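Local atomic coordinates of receptor-like protein kinase ANXUR1 (Arabidopsis thaliana, PDB entry 6FIG), a protein that is a malectin-like receptor kinase involved in plant reproduction, whose tandem-malectin ectodomain probably senses signals outside the cell. Residues A[157-162]-A[206-211]. Residues are numbered along the deposited sequence; the frame is centred on the assembly and turned at random.
Sequences EVIQMP and GLTRTW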
# COMPACT_ATOMS: atom_id res chain seq x y z
N GLU A 157 5.94 1.59 -13.88
CA GLU A 157 5.75 1.92 -12.46
C GLU A 157 6.87 2.78 -11.94
O GLU A 157 8.03 2.58 -12.30
CB GLU A 157 5.66 0.69 -11.55
CG GLU A 157 4.54 -0.27 -11.82
CD GLU A 157 4.48 -1.28 -10.69
OE1 GLU A 157 5.12 -2.33 -10.81
OE2 GLU A 157 3.83 -0.97 -9.66
N VAL A 158 6.50 3.77 -11.15
CA VAL A 158 7.43 4.59 -10.38
C VAL A 158 7.00 4.53 -8.94
O VAL A 158 5.89 4.89 -8.62
CB VAL A 158 7.47 6.03 -10.90
CG1 VAL A 158 8.44 6.86 -10.06
CG2 VAL A 158 7.88 6.03 -12.35
N ILE A 159 7.91 4.08 -8.07
CA ILE A 159 7.60 3.77 -6.67
C ILE A 159 8.71 4.38 -5.82
O ILE A 159 9.87 3.98 -5.95
CB ILE A 159 7.59 2.25 -6.45
CG1 ILE A 159 6.55 1.56 -7.36
CG2 ILE A 159 7.33 1.90 -4.99
CD1 ILE A 159 6.85 0.11 -7.63
N GLN A 160 8.36 5.31 -4.95
CA GLN A 160 9.31 5.84 -3.97
C GLN A 160 9.79 4.71 -3.05
O GLN A 160 8.98 3.91 -2.58
CB GLN A 160 8.68 6.95 -3.14
CG GLN A 160 9.70 7.73 -2.35
CD GLN A 160 9.08 8.83 -1.54
OE1 GLN A 160 8.51 9.77 -2.11
NE2 GLN A 160 9.20 8.74 -0.23
N MET A 161 11.10 4.63 -2.78
CA MET A 161 11.64 3.55 -1.94
C MET A 161 12.66 4.11 -0.98
O MET A 161 13.24 5.13 -1.22
CB MET A 161 12.23 2.42 -2.77
CG MET A 161 13.48 2.81 -3.53
SD MET A 161 14.22 1.45 -4.39
CE MET A 161 14.94 0.53 -3.04
N PRO A 162 12.85 3.43 0.16
CA PRO A 162 13.92 3.85 1.06
C PRO A 162 15.32 3.60 0.47
O PRO A 162 15.51 2.90 -0.54
CB PRO A 162 13.71 2.94 2.30
CG PRO A 162 12.35 2.34 2.14
CD PRO A 162 12.11 2.27 0.67
N GLY A 206 5.78 -2.02 1.18
CA GLY A 206 4.89 -1.78 0.02
C GLY A 206 5.55 -1.68 -1.35
O GLY A 206 5.03 -1.01 -2.23
N LEU A 207 6.68 -2.37 -1.55
CA LEU A 207 7.48 -2.18 -2.75
C LEU A 207 7.09 -3.10 -3.91
O LEU A 207 7.62 -2.98 -5.00
CB LEU A 207 8.98 -2.33 -2.43
CG LEU A 207 9.57 -1.31 -1.47
CD1 LEU A 207 11.03 -1.65 -1.17
CD2 LEU A 207 9.43 0.10 -2.04
N THR A 208 6.16 -4.02 -3.66
CA THR A 208 5.66 -4.97 -4.65
C THR A 208 6.69 -5.68 -5.52
O THR A 208 6.43 -6.00 -6.68
CB THR A 208 4.48 -4.40 -5.50
OG1 THR A 208 4.91 -3.28 -6.31
CG2 THR A 208 3.33 -4.00 -4.63
N ARG A 209 7.85 -5.97 -4.93
CA ARG A 209 8.86 -6.81 -5.55
C ARG A 209 8.42 -8.27 -5.52
O ARG A 209 7.86 -8.75 -4.54
CB ARG A 209 10.19 -6.73 -4.80
CG ARG A 209 10.82 -5.35 -4.78
CD ARG A 209 11.89 -5.23 -3.69
NE ARG A 209 11.30 -5.41 -2.38
CZ ARG A 209 11.95 -5.26 -1.22
NH1 ARG A 209 13.23 -4.93 -1.16
NH2 ARG A 209 11.29 -5.49 -0.09
N THR A 210 8.67 -8.97 -6.62
CA THR A 210 8.42 -10.40 -6.68
C THR A 210 9.72 -11.12 -6.31
O THR A 210 10.77 -10.79 -6.82
CB THR A 210 7.97 -10.81 -8.08
OG1 THR A 210 6.79 -10.07 -8.39
CG2 THR A 210 7.64 -12.28 -8.13
N TRP A 211 9.63 -12.11 -5.42
CA TRP A 211 10.80 -12.92 -5.04
C TRP A 211 10.58 -14.33 -5.61
O TRP A 211 9.62 -15.00 -5.25
CB TRP A 211 10.97 -12.95 -3.53
CG TRP A 211 11.10 -11.62 -2.87
CD1 TRP A 211 10.09 -10.69 -2.67
CD2 TRP A 211 12.30 -11.02 -2.36
NE1 TRP A 211 10.60 -9.58 -2.04
CE2 TRP A 211 11.95 -9.76 -1.85
CE3 TRP A 211 13.63 -11.46 -2.26
CZ2 TRP A 211 12.88 -8.92 -1.27
CZ3 TRP A 211 14.54 -10.63 -1.67
CH2 TRP A 211 14.18 -9.37 -1.19
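With CG anti to its carbonyl carbon (chi1 -64°), Leu207 has CD1 anti to CA (chi2 176°), which leaves CD2 as the branch that meets Ile159 and Met161. Ile159 has CG1 beside the backbone N and anti to the carbonyl carbon (chi1 -59°), leaving CG2 anti to the N, so both branches reach the loop. The two side chains cross obliquely, Ile159 CG2 lying 4.0 Å from Leu207 CD2. The same methyl sits closest to Met161 CB, at 3.7 Å, and touches Gln160 O at 3.9 Å. Leu207 CD1 turns the other way, 3.7 Å above the centre of the Arg209 guanidinium, whose opposite face carries Trp211 CZ2; Asp203 forms a salt bridge with Arg209 NE. Along the strand, Ile159 CD1 lies 4.1 Å from Thr208 OG1. No hydrogen bond joins the segments directly. Instead, Lys20 and Arg77 bridge them: both form salt bridges with Glu157 and hydrogen bonds with Thr208 OG1, and Arg77 also binds Leu207 O. This clustering would be expected to keep the buried Glu157 ionised. Lys69 of the second subunit packs on Ile159 and Leu207 and donates to Gln160 O. Strand 151-161 belongs to the half with the Ser7 and Asn154 calcium site, and the loop follows strand 185-192, leading into the half with the Asn192 and Asn365 site; the contact is thus consistent with an interface between two tandem malectin-like domains.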